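PDB 4IVN: transcriptional regulator from Vibrio vulnificus, which probably represses transcription of the nan genes for sialic acid catabolism by binding DNA, and binds the sugar phosphate ManNAc-6P. Local coordinates for residues A101-I112 with F237-L246; K115-R123 with L218-A226. All blocks are in the same frame, centred on the assembly; numbering follows the deposited sequence.

Contact 1: A101-I112 with F237-L246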
ATOM      1  N   ALA A 101     -13.319  -0.290   3.739  1.00 41.18           N
ATOM      2  CA  ALA A 101     -12.420   0.231   2.728  1.00 37.26           C
ATOM      3  C   ALA A 101     -13.245   0.814   1.587  1.00 40.05           C
ATOM      4  O   ALA A 101     -12.893   1.876   1.059  1.00 41.58           O
ATOM      5  CB  ALA A 101     -11.449  -0.872   2.260  1.00 42.54           C
ATOM      6  N   VAL A 102     -14.370   0.167   1.228  1.00 36.65           N
ATOM      7  CA  VAL A 102     -15.290   0.760   0.229  1.00 39.26           C
ATOM      8  C   VAL A 102     -15.764   2.121   0.621  1.00 40.19           C
ATOM      9  O   VAL A 102     -15.693   3.061  -0.199  1.00 37.37           O
ATOM     10  CB  VAL A 102     -16.492  -0.139  -0.115  1.00 39.32           C
ATOM     11  CG1 VAL A 102     -17.524   0.609  -0.959  1.00 37.65           C
ATOM     12  CG2 VAL A 102     -15.965  -1.343  -0.908  1.00 37.59           C
ATOM     13  N   ASP A 103     -16.213   2.253   1.879  1.00 44.61           N
ATOM     14  CA  ASP A 103     -16.846   3.513   2.374  1.00 44.64           C
ATOM     15  C   ASP A 103     -15.735   4.564   2.351  1.00 39.39           C
ATOM     16  O   ASP A 103     -15.945   5.670   1.934  1.00 39.33           O
ATOM     17  CB  ASP A 103     -17.330   3.394   3.843  1.00 44.25           C
ATOM     18  CG  ASP A 103     -18.458   2.396   4.025  1.00 48.96           C
ATOM     19  OD1 ASP A 103     -19.120   2.070   3.050  1.00 44.27           O
ATOM     20  OD2 ASP A 103     -18.623   1.900   5.148  1.00 53.52           O
ATOM     21  N   SER A 104     -14.553   4.191   2.818  1.00 40.29           N
ATOM     22  CA  SER A 104     -13.435   5.126   2.748  1.00 40.35           C
ATOM     23  C   SER A 104     -13.040   5.658   1.379  1.00 38.02           C
ATOM     24  O   SER A 104     -12.645   6.832   1.255  1.00 41.45           O
ATOM     25  CB  SER A 104     -12.223   4.534   3.439  1.00 39.14           C
ATOM     26  OG  SER A 104     -12.539   4.606   4.794  1.00 52.58           O
ATOM     27  N   LEU A 105     -13.018   4.776   0.392  1.00 37.01           N
ATOM     28  CA  LEU A 105     -12.745   5.170  -0.992  1.00 34.88           C
ATOM     29  C   LEU A 105     -13.801   6.119  -1.452  1.00 38.10           C
ATOM     30  O   LEU A 105     -13.516   7.155  -2.020  1.00 37.80           O
ATOM     31  CB  LEU A 105     -12.686   3.936  -1.889  1.00 37.21           C
ATOM     32  CG  LEU A 105     -11.390   3.109  -1.710  1.00 34.89           C
ATOM     33  CD1 LEU A 105     -11.630   1.736  -2.327  1.00 35.96           C
ATOM     34  CD2 LEU A 105     -10.266   3.816  -2.463  1.00 34.19           C
ATOM     35  N   GLN A 106     -15.052   5.799  -1.191  1.00 39.15           N
ATOM     36  CA  GLN A 106     -16.098   6.664  -1.712  1.00 41.21           C
ATOM     37  C   GLN A 106     -16.079   8.008  -0.995  1.00 40.26           C
ATOM     38  O   GLN A 106     -16.169   9.053  -1.642  1.00 42.89           O
ATOM     39  CB  GLN A 106     -17.440   5.979  -1.603  1.00 40.37           C
ATOM     40  CG  GLN A 106     -17.495   4.688  -2.428  1.00 44.75           C
ATOM     41  CD  GLN A 106     -18.790   3.931  -2.207  1.00 50.84           C
ATOM     42  OE1 GLN A 106     -19.408   3.948  -1.110  1.00 50.30           O
ATOM     43  NE2 GLN A 106     -19.225   3.281  -3.253  1.00 49.57           N
ATOM     44  N   ASP A 107     -15.931   7.990   0.320  1.00 41.68           N
ATOM     45  CA  ASP A 107     -15.738   9.251   1.043  1.00 43.13           C
ATOM     46  C   ASP A 107     -14.576  10.082   0.559  1.00 41.97           C
ATOM     47  O   ASP A 107     -14.740  11.280   0.397  1.00 40.76           O
ATOM     48  CB  ASP A 107     -15.621   9.010   2.542  1.00 43.00           C
ATOM     49  CG  ASP A 107     -16.922   8.530   3.134  1.00 49.56           C
ATOM     50  OD1 ASP A 107     -17.968   8.644   2.459  1.00 49.58           O
ATOM     51  OD2 ASP A 107     -16.898   8.044   4.266  1.00 57.05           O
ATOM     52  N   THR A 108     -13.401   9.467   0.349  1.00 37.74           N
ATOM     53  CA  THR A 108     -12.232  10.177  -0.189  1.00 39.10           C
ATOM     54  C   THR A 108     -12.496  10.807  -1.571  1.00 40.49           C
ATOM     55  O   THR A 108     -12.196  12.001  -1.805  1.00 36.81           O
ATOM     56  CB  THR A 108     -10.978   9.242  -0.224  1.00 34.93           C
ATOM     57  OG1 THR A 108     -10.650   8.858   1.120  1.00 31.89           O
ATOM     58  CG2 THR A 108      -9.761   9.936  -0.813  1.00 33.69           C
ATOM     59  N   ALA A 109     -13.069  10.010  -2.472  1.00 43.13           N
ATOM     60  CA  ALA A 109     -13.550  10.521  -3.765  1.00 45.45           C
ATOM     61  C   ALA A 109     -14.433  11.738  -3.648  1.00 42.88           C
ATOM     62  O   ALA A 109     -14.216  12.650  -4.413  1.00 44.81           O
ATOM     63  CB  ALA A 109     -14.229   9.445  -4.649  1.00 43.35           C
ATOM     64  N   LYS A 110     -15.401  11.795  -2.725  1.00 45.79           N
ATOM     65  CA  LYS A 110     -16.261  12.965  -2.706  1.00 49.53           C
ATOM     66  C   LYS A 110     -15.535  14.181  -2.216  1.00 54.16           C
ATOM     67  O   LYS A 110     -15.787  15.266  -2.710  1.00 54.04           O
ATOM     68  CB  LYS A 110     -17.512  12.805  -1.844  1.00 56.99           C
ATOM     69  CG  LYS A 110     -18.317  11.541  -2.030  1.00 62.40           C
ATOM     70  CD  LYS A 110     -19.040  11.222  -0.722  1.00 65.75           C
ATOM     71  CE  LYS A 110     -20.302  10.389  -0.947  1.00 71.49           C
ATOM     72  NZ  LYS A 110     -21.171  10.469   0.271  1.00 75.32           N
ATOM     73  N   LEU A 111     -14.655  13.989  -1.223  1.00 51.15           N
ATOM     74  CA  LEU A 111     -13.826  15.031  -0.600  1.00 55.41           C
ATOM     75  C   LEU A 111     -12.715  15.600  -1.465  1.00 51.59           C
ATOM     76  O   LEU A 111     -12.206  16.631  -1.137  1.00 44.12           O
ATOM     77  CB  LEU A 111     -13.056  14.440   0.608  1.00 57.68           C
ATOM     78  CG  LEU A 111     -13.712  13.954   1.900  1.00 58.03           C
ATOM     79  CD1 LEU A 111     -12.577  13.530   2.856  1.00 59.49           C
ATOM     80  CD2 LEU A 111     -14.637  15.004   2.512  1.00 51.51           C
ATOM     81  N   ILE A 112     -12.267  14.904  -2.510  1.00 50.08           N
ATOM     82  CA  ILE A 112     -11.080  15.369  -3.253  1.00 49.44           C
ATOM     83  C   ILE A 112     -11.299  16.782  -3.799  1.00 43.48           C
ATOM     84  O   ILE A 112     -12.298  17.080  -4.342  1.00 47.34           O
ATOM     85  CB  ILE A 112     -10.585  14.362  -4.343  1.00 50.17           C
ATOM     86  CG1 ILE A 112      -9.549  13.423  -3.719  1.00 58.24           C
ATOM     87  CG2 ILE A 112      -9.971  15.081  -5.539  1.00 50.43           C
ATOM     88  CD1 ILE A 112      -9.588  12.029  -4.313  1.00 61.79           C
ATOM     89  N   PHE A 237      -6.573  -0.020   7.451  1.00 29.62           N
ATOM     90  CA  PHE A 237      -6.615  -0.088   5.994  1.00 30.21           C
ATOM     91  C   PHE A 237      -7.629   0.950   5.444  1.00 32.94           C
ATOM     92  O   PHE A 237      -7.420   1.521   4.415  1.00 34.81           O
ATOM     93  CB  PHE A 237      -6.958  -1.524   5.602  1.00 33.29           C
ATOM     94  CG  PHE A 237      -7.134  -1.754   4.134  1.00 31.86           C
ATOM     95  CD1 PHE A 237      -6.171  -1.350   3.194  1.00 31.99           C
ATOM     96  CD2 PHE A 237      -8.323  -2.376   3.667  1.00 31.38           C
ATOM     97  CE1 PHE A 237      -6.342  -1.623   1.830  1.00 32.26           C
ATOM     98  CE2 PHE A 237      -8.464  -2.641   2.303  1.00 31.62           C
ATOM     99  CZ  PHE A 237      -7.515  -2.262   1.401  1.00 35.02           C
ATOM    100  N   ALA A 238      -8.672   1.244   6.187  1.00 32.19           N
ATOM    101  CA  ALA A 238      -9.607   2.218   5.701  1.00 40.10           C
ATOM    102  C   ALA A 238      -8.956   3.654   5.611  1.00 40.82           C
ATOM    103  O   ALA A 238      -9.306   4.434   4.713  1.00 36.66           O
ATOM    104  CB  ALA A 238     -10.917   2.189   6.517  1.00 41.68           C
ATOM    105  N   SER A 239      -7.968   3.950   6.451  1.00 35.52           N
ATOM    106  CA  SER A 239      -7.227   5.214   6.332  1.00 34.89           C
ATOM    107  C   SER A 239      -6.193   5.187   5.188  1.00 32.65           C
ATOM    108  O   SER A 239      -6.075   6.162   4.421  1.00 31.59           O
ATOM    109  CB  SER A 239      -6.516   5.536   7.622  1.00 33.93           C
ATOM    110  OG  SER A 239      -7.520   5.742   8.588  1.00 31.01           O
ATOM    111  N   LYS A 240      -5.506   4.075   5.030  1.00 30.82           N
ATOM    112  CA  LYS A 240      -4.484   3.985   4.016  1.00 31.64           C
ATOM    113  C   LYS A 240      -5.094   3.853   2.611  1.00 31.46           C
ATOM    114  O   LYS A 240      -4.503   4.294   1.635  1.00 30.20           O
ATOM    115  CB  LYS A 240      -3.579   2.771   4.276  1.00 28.42           C
ATOM    116  CG  LYS A 240      -2.781   2.801   5.610  1.00 32.44           C
ATOM    117  CD  LYS A 240      -1.846   4.051   5.773  1.00 29.16           C
ATOM    118  CE  LYS A 240      -2.439   5.107   6.693  1.00 35.50           C
ATOM    119  NZ  LYS A 240      -1.401   6.203   7.017  1.00 29.77           N
ATOM    120  N   VAL A 241      -6.269   3.250   2.512  1.00 37.05           N
ATOM    121  CA  VAL A 241      -6.821   3.008   1.195  1.00 36.73           C
ATOM    122  C   VAL A 241      -7.161   4.346   0.556  1.00 35.06           C
ATOM    123  O   VAL A 241      -6.955   4.541  -0.637  1.00 35.63           O
ATOM    124  CB  VAL A 241      -7.983   1.987   1.204  1.00 37.45           C
ATOM    125  CG1 VAL A 241      -9.279   2.649   1.643  1.00 33.85           C
ATOM    126  CG2 VAL A 241      -8.146   1.402  -0.210  1.00 37.65           C
ATOM    127  N   GLY A 242      -7.630   5.311   1.325  1.00 32.25           N
ATOM    128  CA  GLY A 242      -7.896   6.590   0.679  1.00 32.41           C
ATOM    129  C   GLY A 242      -6.647   7.368   0.317  1.00 35.41           C
ATOM    130  O   GLY A 242      -6.656   8.116  -0.671  1.00 36.59           O
ATOM    131  N   ALA A 243      -5.587   7.217   1.142  1.00 28.72           N
ATOM    132  CA  ALA A 243      -4.239   7.864   0.856  1.00 32.86           C
ATOM    133  C   ALA A 243      -3.693   7.275  -0.466  1.00 32.57           C
ATOM    134  O   ALA A 243      -3.263   8.021  -1.381  1.00 28.56           O
ATOM    135  CB  ALA A 243      -3.269   7.689   2.012  1.00 26.96           C
ATOM    136  N   LEU A 244      -3.855   5.958  -0.638  1.00 31.63           N
ATOM    137  CA  LEU A 244      -3.450   5.348  -1.913  1.00 31.90           C
ATOM    138  C   LEU A 244      -4.283   5.772  -3.110  1.00 32.18           C
ATOM    139  O   LEU A 244      -3.713   5.955  -4.180  1.00 32.69           O
ATOM    140  CB  LEU A 244      -3.433   3.807  -1.793  1.00 30.85           C
ATOM    141  CG  LEU A 244      -2.443   3.244  -0.802  1.00 30.57           C
ATOM    142  CD1 LEU A 244      -2.852   1.751  -0.448  1.00 32.12           C
ATOM    143  CD2 LEU A 244      -0.951   3.374  -1.228  1.00 28.12           C
ATOM    144  N   LEU A 245      -5.620   5.879  -2.963  1.00 31.23           N
ATOM    145  CA  LEU A 245      -6.465   6.465  -3.998  1.00 35.78           C
ATOM    146  C   LEU A 245      -5.983   7.887  -4.449  1.00 34.98           C
ATOM    147  O   LEU A 245      -5.889   8.159  -5.637  1.00 33.78           O
ATOM    148  CB  LEU A 245      -7.881   6.577  -3.491  1.00 31.35           C
ATOM    149  CG  LEU A 245      -8.877   7.279  -4.430  1.00 39.57           C
ATOM    150  CD1 LEU A 245      -9.095   6.456  -5.680  1.00 40.82           C
ATOM    151  CD2 LEU A 245     -10.221   7.513  -3.733  1.00 34.43           C
ATOM    152  N   LEU A 246      -5.670   8.760  -3.502  1.00 36.38           N
ATOM    153  CA  LEU A 246      -5.005  10.057  -3.849  1.00 40.90           C
ATOM    154  C   LEU A 246      -3.787   9.882  -4.737  1.00 38.74           C
ATOM    155  O   LEU A 246      -3.636  10.660  -5.712  1.00 36.75           O
ATOM    156  CB  LEU A 246      -4.516  10.848  -2.609  1.00 40.07           C
ATOM    157  CG  LEU A 246      -5.471  11.169  -1.461  1.00 50.72           C
ATOM    158  CD1 LEU A 246      -4.681  11.909  -0.357  1.00 56.72           C
ATOM    159  CD2 LEU A 246      -6.728  11.911  -1.890  1.00 47.40           C
TER
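Ser104 O, on the face of helix 93-111 that meets Ala238 and Gly242, is gripped twice by Thr108. The backbone N of Thr108 makes the usual helical bond, and Thr108 OG1 adds a second one of 2.8 Å to Ser104 O from the opposite face of the carbonyl, tilted 26° from its plane. That hydroxyl also meets Ala226 N, and its oxygen sits 3.6 Å from Gly242 CA. The bare CA of Gly242 is what lets the hydroxyl come this near; the axes of the two helix segments approach to 8.4 Å and cross at -40°.

One turn earlier, Ser104 OG lies 3.2 Å from Ala238 O, a weak hydrogen bond at best, since Ser100 O is also within range of the same proton. Its stronger partner is Arg227 NH1, which also forms a salt bridge with Asp107.

Away from this polar row the packing is mostly apolar. Val241 turns CG1 to Ala101 O and Ser104 CB, while CG2 meets Leu105 CD2 at 3.9 Å; the two side chains cross at about a right angle. The same Leu105 CD2 presses on Leu245 CB at 3.8 Å. With its CG anti to the backbone N (chi1 175°), Leu245 brings CD2 against Leu105 O and Thr108 CG2. At the two ends, Ala101 CB touches Phe237 CE2 at 3.5 Å, and Ile112 CG1 lies 3.7 Å from Leu246 CD2, the two side chains running antiparallel. Val241 CB lies over one face of the Phe237 ring, near the rim, and the ring also packs on Tyr144 of the second subunit.

Leu105 and Val241 each meet their own counterparts in the second subunit. The chemistry therefore divides the contact: hydroxyls tied to Ser104 O, Ala226 and Arg227 along one side, and an apolar side that continues into the dimer interface.

Contact 2: K115-R123 with L218-A226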
ATOM      1  N   LYS A 115      -9.468  21.403  -7.599  1.00 37.39           N
ATOM      2  CA  LYS A 115      -8.639  22.591  -7.855  1.00 42.96           C
ATOM      3  C   LYS A 115      -7.210  22.353  -7.319  1.00 40.86           C
ATOM      4  O   LYS A 115      -6.284  22.634  -8.040  1.00 41.96           O
ATOM      5  CB  LYS A 115      -9.209  23.916  -7.246  1.00 44.68           C
ATOM      6  CG  LYS A 115     -10.595  24.346  -7.758  1.00 47.51           C
ATOM      7  CD  LYS A 115     -10.589  24.501  -9.286  1.00 51.11           C
ATOM      8  CE  LYS A 115     -11.466  25.660  -9.792  1.00 55.20           C
ATOM      9  NZ  LYS A 115     -11.269  25.878 -11.279  1.00 55.31           N
ATOM     10  N   SER A 116      -7.031  21.832  -6.086  1.00 41.32           N
ATOM     11  CA  SER A 116      -5.685  21.483  -5.629  1.00 36.71           C
ATOM     12  C   SER A 116      -5.028  20.433  -6.474  1.00 34.71           C
ATOM     13  O   SER A 116      -3.844  20.508  -6.706  1.00 35.48           O
ATOM     14  CB  SER A 116      -5.583  20.946  -4.159  1.00 39.22           C
ATOM     15  OG  SER A 116      -6.137  21.857  -3.188  1.00 46.80           O
ATOM     16  N   LEU A 117      -5.774  19.348  -6.738  1.00 35.22           N
ATOM     17  CA  LEU A 117      -5.307  18.213  -7.502  1.00 36.86           C
ATOM     18  C   LEU A 117      -4.696  18.701  -8.851  1.00 37.24           C
ATOM     19  O   LEU A 117      -3.558  18.265  -9.200  1.00 33.93           O
ATOM     20  CB  LEU A 117      -6.483  17.248  -7.761  1.00 34.97           C
ATOM     21  CG  LEU A 117      -6.121  16.003  -8.591  1.00 40.44           C
ATOM     22  CD1 LEU A 117      -5.005  15.152  -7.961  1.00 35.91           C
ATOM     23  CD2 LEU A 117      -7.359  15.155  -8.898  1.00 40.38           C
ATOM     24  N   ALA A 118      -5.437  19.550  -9.595  1.00 36.70           N
ATOM     25  CA  ALA A 118      -4.911  20.060 -10.916  1.00 34.99           C
ATOM     26  C   ALA A 118      -3.591  20.812 -10.739  1.00 35.57           C
ATOM     27  O   ALA A 118      -2.628  20.588 -11.490  1.00 32.87           O
ATOM     28  CB  ALA A 118      -5.957  20.905 -11.663  1.00 40.99           C
ATOM     29  N   ARG A 119      -3.522  21.654  -9.697  1.00 33.64           N
ATOM     30  CA  ARG A 119      -2.285  22.275  -9.428  1.00 36.08           C
ATOM     31  C   ARG A 119      -1.149  21.310  -9.085  1.00 33.17           C
ATOM     32  O   ARG A 119      -0.016  21.534  -9.501  1.00 31.95           O
ATOM     33  CB  ARG A 119      -2.441  23.283  -8.311  1.00 40.56           C
ATOM     34  CG  ARG A 119      -2.966  24.572  -8.857  1.00 39.12           C
ATOM     35  CD  ARG A 119      -2.665  25.652  -7.837  1.00 43.00           C
ATOM     36  NE  ARG A 119      -3.073  25.255  -6.459  1.00 39.39           N
ATOM     37  CZ  ARG A 119      -4.294  25.334  -5.976  1.00 36.71           C
ATOM     38  NH1 ARG A 119      -5.321  25.771  -6.749  1.00 38.98           N
ATOM     39  NH2 ARG A 119      -4.504  24.975  -4.721  1.00 36.03           N
ATOM     40  N   ILE A 120      -1.452  20.278  -8.287  1.00 32.10           N
ATOM     41  CA  ILE A 120      -0.419  19.315  -7.872  1.00 32.96           C
ATOM     42  C   ILE A 120       0.128  18.543  -9.123  1.00 33.48           C
ATOM     43  O   ILE A 120       1.326  18.307  -9.273  1.00 31.27           O
ATOM     44  CB  ILE A 120      -0.984  18.347  -6.789  1.00 32.22           C
ATOM     45  CG1 ILE A 120      -1.351  19.173  -5.522  1.00 35.60           C
ATOM     46  CG2 ILE A 120       0.023  17.232  -6.508  1.00 34.50           C
ATOM     47  CD1 ILE A 120      -2.124  18.406  -4.439  1.00 29.54           C
ATOM     48  N   VAL A 121      -0.766  18.156 -10.009  1.00 32.18           N
ATOM     49  CA  VAL A 121      -0.370  17.541 -11.288  1.00 31.34           C
ATOM     50  C   VAL A 121       0.632  18.343 -12.045  1.00 30.32           C
ATOM     51  O   VAL A 121       1.663  17.802 -12.509  1.00 31.39           O
ATOM     52  CB  VAL A 121      -1.561  17.422 -12.219  1.00 33.75           C
ATOM     53  CG1 VAL A 121      -1.056  17.021 -13.647  1.00 30.53           C
ATOM     54  CG2 VAL A 121      -2.575  16.389 -11.641  1.00 36.71           C
ATOM     55  N   GLU A 122       0.398  19.664 -12.131  1.00 32.23           N
ATOM     56  CA  GLU A 122       1.312  20.518 -12.857  1.00 34.78           C
ATOM     57  C   GLU A 122       2.669  20.601 -12.180  1.00 33.87           C
ATOM     58  O   GLU A 122       3.690  20.522 -12.839  1.00 31.48           O
ATOM     59  CB  GLU A 122       0.672  21.924 -12.960  1.00 44.09           C
ATOM     60  CG  GLU A 122       1.027  22.739 -14.175  1.00 49.83           C
ATOM     61  CD  GLU A 122       1.160  21.912 -15.432  1.00 58.44           C
ATOM     62  OE1 GLU A 122       0.277  21.029 -15.710  1.00 47.68           O
ATOM     63  OE2 GLU A 122       2.194  22.163 -16.139  1.00 67.06           O
ATOM     64  N   ARG A 123       2.680  20.734 -10.856  1.00 35.91           N
ATOM     65  CA  ARG A 123       3.968  20.657 -10.096  1.00 35.90           C
ATOM     66  C   ARG A 123       4.772  19.372 -10.382  1.00 34.25           C
ATOM     67  O   ARG A 123       5.968  19.427 -10.635  1.00 37.66           O
ATOM     68  CB  ARG A 123       3.666  20.820  -8.626  1.00 34.52           C
ATOM     69  CG  ARG A 123       3.128  22.261  -8.378  1.00 37.48           C
ATOM     70  CD  ARG A 123       3.278  22.723  -6.945  1.00 45.89           C
ATOM     71  NE  ARG A 123       2.625  24.019  -6.637  1.00 46.24           N
ATOM     72  CZ  ARG A 123       3.256  25.192  -6.578  1.00 53.34           C
ATOM     73  NH1 ARG A 123       4.562  25.287  -6.879  1.00 41.17           N
ATOM     74  NH2 ARG A 123       2.573  26.284  -6.196  1.00 53.51           N
ATOM     75  N   LEU A 218       3.198  23.805   6.664  1.00 35.34           N
ATOM     76  CA  LEU A 218       4.477  23.697   5.945  1.00 37.35           C
ATOM     77  C   LEU A 218       4.237  23.045   4.615  1.00 38.63           C
ATOM     78  O   LEU A 218       5.120  22.313   4.177  1.00 43.95           O
ATOM     79  CB  LEU A 218       5.470  22.769   6.721  1.00 38.15           C
ATOM     80  CG  LEU A 218       5.762  23.107   8.179  1.00 41.48           C
ATOM     81  CD1 LEU A 218       6.259  21.841   8.857  1.00 40.64           C
ATOM     82  CD2 LEU A 218       6.771  24.267   8.224  1.00 42.90           C
ATOM     83  N   SER A 219       3.057  23.262   4.028  1.00 37.47           N
ATOM     84  CA  SER A 219       2.617  22.562   2.796  1.00 37.09           C
ATOM     85  C   SER A 219       2.234  23.567   1.745  1.00 38.91           C
ATOM     86  O   SER A 219       1.512  24.538   2.071  1.00 38.48           O
ATOM     87  CB  SER A 219       1.387  21.693   3.090  1.00 36.22           C
ATOM     88  OG  SER A 219       1.719  20.664   3.993  1.00 37.53           O
ATOM     89  N   THR A 220       2.758  23.414   0.530  1.00 38.05           N
ATOM     90  CA  THR A 220       2.377  24.275  -0.599  1.00 38.09           C
ATOM     91  C   THR A 220       0.965  23.865  -1.027  1.00 39.19           C
ATOM     92  O   THR A 220       0.187  24.696  -1.435  1.00 35.37           O
ATOM     93  CB  THR A 220       3.399  24.209  -1.771  1.00 34.27           C
ATOM     94  OG1 THR A 220       4.730  24.374  -1.251  1.00 37.58           O
ATOM     95  CG2 THR A 220       3.230  25.314  -2.830  1.00 38.08           C
ATOM     96  N   GLU A 221       0.695  22.555  -1.051  1.00 34.90           N
ATOM     97  CA  GLU A 221      -0.591  22.001  -1.386  1.00 31.87           C
ATOM     98  C   GLU A 221      -0.915  20.818  -0.451  1.00 35.52           C
ATOM     99  O   GLU A 221       0.009  20.234   0.125  1.00 33.00           O
ATOM    100  CB  GLU A 221      -0.559  21.408  -2.815  1.00 31.94           C
ATOM    101  CG  GLU A 221      -0.002  22.330  -3.934  1.00 36.88           C
ATOM    102  CD  GLU A 221      -0.928  23.477  -4.422  1.00 46.37           C
ATOM    103  OE1 GLU A 221      -2.100  23.556  -3.935  1.00 41.04           O
ATOM    104  OE2 GLU A 221      -0.473  24.288  -5.341  1.00 47.92           O
ATOM    105  N   MET A 222      -2.176  20.399  -0.359  1.00 32.33           N
ATOM    106  CA  MET A 222      -2.494  19.223   0.465  1.00 40.30           C
ATOM    107  C   MET A 222      -3.556  18.403  -0.257  1.00 40.55           C
ATOM    108  O   MET A 222      -4.436  18.970  -0.862  1.00 41.03           O
ATOM    109  CB  MET A 222      -3.178  19.653   1.775  1.00 44.61           C
ATOM    110  CG  MET A 222      -2.274  19.872   2.973  1.00 54.18           C
ATOM    111  SD  MET A 222      -3.017  19.183   4.504  1.00 54.83           S
ATOM    112  CE  MET A 222      -1.552  19.159   5.547  1.00 49.94           C
ATOM    113  N   LEU A 223      -3.494  17.088  -0.161  1.00 37.67           N
ATOM    114  CA  LEU A 223      -4.637  16.260  -0.610  1.00 40.48           C
ATOM    115  C   LEU A 223      -4.978  15.507   0.662  1.00 38.74           C
ATOM    116  O   LEU A 223      -4.086  15.110   1.357  1.00 34.30           O
ATOM    117  CB  LEU A 223      -4.256  15.311  -1.729  1.00 42.92           C
ATOM    118  CG  LEU A 223      -4.034  15.917  -3.117  1.00 45.92           C
ATOM    119  CD1 LEU A 223      -3.866  14.836  -4.164  1.00 38.40           C
ATOM    120  CD2 LEU A 223      -5.149  16.896  -3.505  1.00 47.31           C
ATOM    121  N   VAL A 224      -6.263  15.432   0.982  1.00 35.69           N
ATOM    122  CA  VAL A 224      -6.748  14.879   2.237  1.00 33.42           C
ATOM    123  C   VAL A 224      -7.597  13.660   1.988  1.00 34.94           C
ATOM    124  O   VAL A 224      -8.598  13.735   1.333  1.00 34.78           O
ATOM    125  CB  VAL A 224      -7.541  15.977   3.004  1.00 38.13           C
ATOM    126  CG1 VAL A 224      -8.252  15.392   4.250  1.00 34.99           C
ATOM    127  CG2 VAL A 224      -6.573  17.124   3.344  1.00 32.84           C
ATOM    128  N   ALA A 225      -7.208  12.525   2.526  1.00 33.01           N
ATOM    129  CA  ALA A 225      -8.013  11.272   2.419  1.00 35.36           C
ATOM    130  C   ALA A 225      -8.967  11.204   3.630  1.00 37.67           C
ATOM    131  O   ALA A 225      -8.655  11.796   4.693  1.00 39.05           O
ATOM    132  CB  ALA A 225      -6.985  10.067   2.462  1.00 32.89           C
ATOM    133  N   ALA A 226     -10.082  10.461   3.516  1.00 35.81           N
ATOM    134  CA  ALA A 226     -11.009  10.257   4.590  1.00 39.34           C
ATOM    135  C   ALA A 226     -10.444   9.386   5.681  1.00 33.54           C
ATOM    136  O   ALA A 226      -9.364   8.806   5.552  1.00 36.40           O
ATOM    137  CB  ALA A 226     -12.333   9.676   4.061  1.00 38.22           C
TER
HETATM  138  O   HOH W   1      -3.894  22.323  -1.815  1.00 44.73           O
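The guanidinium of Arg119 presents its edge to the carboxylate of Glu221, while Ser116 CA of its own helix lies over one face, toward the rim. The grip is side-on: Arg119 NH2 meets the syn lone pair of Glu221 OE1 at 2.9 Å, and Arg119 NE reaches Glu221 OE2 at 3.0 Å, the two planes turned 33° apart. Arg123, also edge-on, completes a salt-bridge network with a weak bond, its NE 3.4 Å from Glu221 OE2. Over one face of that guanidinium stands Thr220 CG2, 3.6 Å from Arg123 NH2.

A bend at chi2 (-75°) turns the Glu221 carboxylate back to the arginines. Its CB and CG pack against Ile120 CG1. Beneath the charges, Ile120 and Leu223 meet tip to tip, Ile120 CD1 a tight 3.4 Å from Leu223 CG, and Leu117 CD1 touches Leu223 CD1.

A water joins helix to strand: it donates to Ser116 OG (2.7 Å) and to Glu221 OE1 (3.0 Å), and accepts from Met222 N. Ser116 OG also bonds to Asp113.

Strand 221-224 is an outermost strand of the parallel sheet within this chain, hydrogen-bonded to strand 204-208, and helix 114-126 crosses it. Two arginines and a water on one carboxylate would be expected to favour its charged form; the network joins helix to strand above the apolar contacts of Ile120, Leu117 and Leu223.

The centres of the two contacts lie 16 Å apart, and contact 2 is nested inside the loop that contact 1 closes: along the chain come 101-112, 115-123, 218-226 and 237-246. Helices 93-111 and 114-126 follow each other directly, as do strand 221-224 and helix 237-257, so two consecutive helices meet a consecutive strand and helix in nested order. The contacts also touch: Ala225 CB packs on the backbone of Gly242 and Ala243. Further along, helix 237-257 packs on helix 114-126 too. Contact 2 sets helix 114-126 against an outermost strand of the SIS-domain sheet, while contact 1 joins helix 93-111 to helix 237-257 at the dimer interface.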